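Long-range contact in Poly(Beta-D-mannuronate) lyase (Pseudopedobacter saltans, PDB 7O79), which probably cleaves poly(beta-D-mannuronate), a component of alginate, as a polysaccharide lyase of family 6 built on a parallel beta-helix: residues G190-I195 / S215-V220. Residues are numbered along the deposited sequence; the frame is centred on the assembly and turned at random.
Sequences GAFFTI and SNRNKV
Asn218 carries the side-chain bond of this contact: its OD1 takes the Phe193 N-H at 2.8 Å, in the amide plane and on a lone pair. With CG anti to its own carbonyl carbon (chi1 -61°), the amide is carried toward 190-195. At its other end ND2 gives a hydrogen bond of 2.9 Å to Ser215 OG, which also bonds to Ile177 O; the two amide bonds fix the turn of the group. An alanine in place of Asn218 would probably leave the buried Phe193 N-H without this acceptor and Ser215 OG without its amide donor.

Among backbone bonds, Asn216 O receives Ala191 N at 3.0 Å and, weakly, Phe192 N. Lys219 N then bonds to Phe193 O and Ile195 N to Lys219 O, both at 2.8 Å, starting parallel pairing. Strands 194-201 and 219-226 thus stack as successive rungs of a right-handed parallel beta-helix, and the asparagine amide bridges neighbouring coils at the turn leading into them. The next coil repeats the pattern, Asn240 OD1 accepting Asn218 N.

Side chains also pack on both sides. Outside, Arg217 CB sits over one face of the Phe192 ring, 3.9 Å from its centroid, a CH-pi contact; Tyr153 stacks on Phe192, and Arg217 makes a cation-pi contact with Phe239. Inside, Ala191 CB rests against the polar pair Ser215 OG and Asn218 OD1, 3.4 Å from each, while the apolar Ile195 CD1 and Val220 CG2 approach to 4.4 Å beside Ile211.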
loop_
_atom_site.group_PDB
_atom_site.type_symbol
_atom_site.label_atom_id
_atom_site.label_comp_id
_atom_site.label_asym_id
_atom_site.label_seq_id
_atom_site.Cartn_x
_atom_site.Cartn_y
_atom_site.Cartn_z
ATOM N N GLY A 190 15.274 1.604 -4.762
ATOM C CA GLY A 190 13.893 1.274 -4.469
ATOM C C GLY A 190 13.030 2.502 -4.664
ATOM O O GLY A 190 13.503 3.555 -5.118
ATOM N N ALA A 191 11.733 2.342 -4.332
ATOM C CA ALA A 191 10.801 3.470 -4.310
ATOM C C ALA A 191 10.904 4.287 -3.023
ATOM O O ALA A 191 10.610 5.488 -3.026
ATOM C CB ALA A 191 9.356 2.980 -4.462
ATOM N N PHE A 192 11.309 3.658 -1.925
ATOM C CA PHE A 192 11.394 4.330 -0.628
ATOM C C PHE A 192 10.088 5.045 -0.285
ATOM O O PHE A 192 10.076 6.189 0.185
ATOM C CB PHE A 192 12.580 5.294 -0.573
ATOM C CG PHE A 192 13.917 4.652 -0.884
ATOM C CD1 PHE A 192 14.690 4.112 0.137
ATOM C CD2 PHE A 192 14.430 4.658 -2.177
ATOM C CE1 PHE A 192 15.922 3.544 -0.126
ATOM C CE2 PHE A 192 15.684 4.101 -2.449
ATOM C CZ PHE A 192 16.423 3.540 -1.432
ATOM N N PHE A 193 8.972 4.367 -0.531
ATOM C CA PHE A 193 7.646 4.916 -0.253
ATOM C C PHE A 193 7.254 4.577 1.180
ATOM O O PHE A 193 7.482 3.460 1.647
ATOM C CB PHE A 193 6.619 4.348 -1.235
ATOM C CG PHE A 193 5.338 5.139 -1.339
ATOM C CD1 PHE A 193 4.339 5.024 -0.371
ATOM C CD2 PHE A 193 5.118 5.976 -2.426
ATOM C CE1 PHE A 193 3.145 5.749 -0.485
ATOM C CE2 PHE A 193 3.946 6.715 -2.534
ATOM C CZ PHE A 193 2.956 6.601 -1.573
ATOM N N THR A 194 6.675 5.540 1.878
ATOM C CA THR A 194 6.291 5.343 3.271
ATOM C C THR A 194 4.776 5.412 3.386
ATOM O O THR A 194 4.167 6.427 3.019
ATOM C CB THR A 194 6.948 6.384 4.175
ATOM O OG1 THR A 194 8.354 6.133 4.235
ATOM C CG2 THR A 194 6.350 6.319 5.596
ATOM N N ILE A 195 4.177 4.336 3.893
ATOM C CA ILE A 195 2.761 4.285 4.237
ATOM C C ILE A 195 2.713 4.154 5.754
ATOM O O ILE A 195 2.977 3.072 6.290
ATOM C CB ILE A 195 2.053 3.099 3.569
ATOM C CG1 ILE A 195 2.159 3.165 2.032
ATOM C CG2 ILE A 195 0.601 3.020 4.047
ATOM C CD1 ILE A 195 1.581 1.882 1.343
ATOM N N SER A 215 8.000 -2.898 -5.577
ATOM C CA SER A 215 9.248 -2.130 -5.604
ATOM C C SER A 215 9.970 -2.422 -4.292
ATOM O O SER A 215 9.431 -3.115 -3.419
ATOM C CB SER A 215 9.007 -0.625 -5.760
ATOM O OG SER A 215 8.072 -0.164 -4.789
ATOM N N ASN A 216 11.170 -1.839 -4.132
ATOM C CA ASN A 216 12.013 -2.065 -2.954
ATOM C C ASN A 216 11.969 -0.918 -1.950
ATOM O O ASN A 216 11.612 0.220 -2.265
ATOM C CB ASN A 216 13.494 -2.283 -3.328
ATOM C CG ASN A 216 13.710 -3.442 -4.264
ATOM O OD1 ASN A 216 12.794 -4.213 -4.546
ATOM N ND2 ASN A 216 14.944 -3.606 -4.716
ATOM N N ARG A 217 12.374 -1.256 -0.715
ATOM C CA ARG A 217 12.724 -0.308 0.356
ATOM C C ARG A 217 11.566 0.575 0.786
ATOM O O ARG A 217 11.754 1.728 1.169
ATOM C CB ARG A 217 13.939 0.540 -0.004
ATOM C CG ARG A 217 15.031 -0.237 -0.642
ATOM C CD ARG A 217 16.037 -0.618 0.413
ATOM N NE ARG A 217 17.059 -1.518 -0.108
ATOM C CZ ARG A 217 17.893 -2.225 0.648
ATOM N NH1 ARG A 217 17.826 -2.151 1.974
ATOM N NH2 ARG A 217 18.795 -3.015 0.074
ATOM N N ASN A 218 10.384 0.009 0.790
ATOM C CA ASN A 218 9.209 0.712 1.238
ATOM C C ASN A 218 8.953 0.446 2.713
ATOM O O ASN A 218 9.385 -0.536 3.230
ATOM C CB ASN A 218 8.022 0.303 0.397
ATOM C CG ASN A 218 8.218 0.647 -1.064
ATOM O OD1 ASN A 218 8.329 1.769 -1.413
ATOM N ND2 ASN A 218 8.310 -0.329 -1.868
ATOM N N LYS A 219 8.278 1.371 3.365
ATOM C CA LYS A 219 7.923 1.256 4.765
ATOM C C LYS A 219 6.418 1.304 5.019
ATOM O O LYS A 219 5.800 2.309 4.812
ATOM C CB LYS A 219 8.568 2.369 5.562
ATOM C CG LYS A 219 10.005 2.627 5.227
ATOM C CD LYS A 219 10.807 1.453 5.687
ATOM C CE LYS A 219 12.178 1.813 6.192
ATOM N NZ LYS A 219 13.162 1.315 5.226
ATOM N N VAL A 220 5.875 0.219 5.543
ATOM C CA VAL A 220 4.472 0.092 5.889
ATOM C C VAL A 220 4.500 -0.029 7.415
ATOM O O VAL A 220 4.730 -1.074 7.936
ATOM C CB VAL A 220 3.823 -1.097 5.191
ATOM C CG1 VAL A 220 2.365 -1.135 5.502
ATOM C CG2 VAL A 220 3.997 -0.971 3.703
#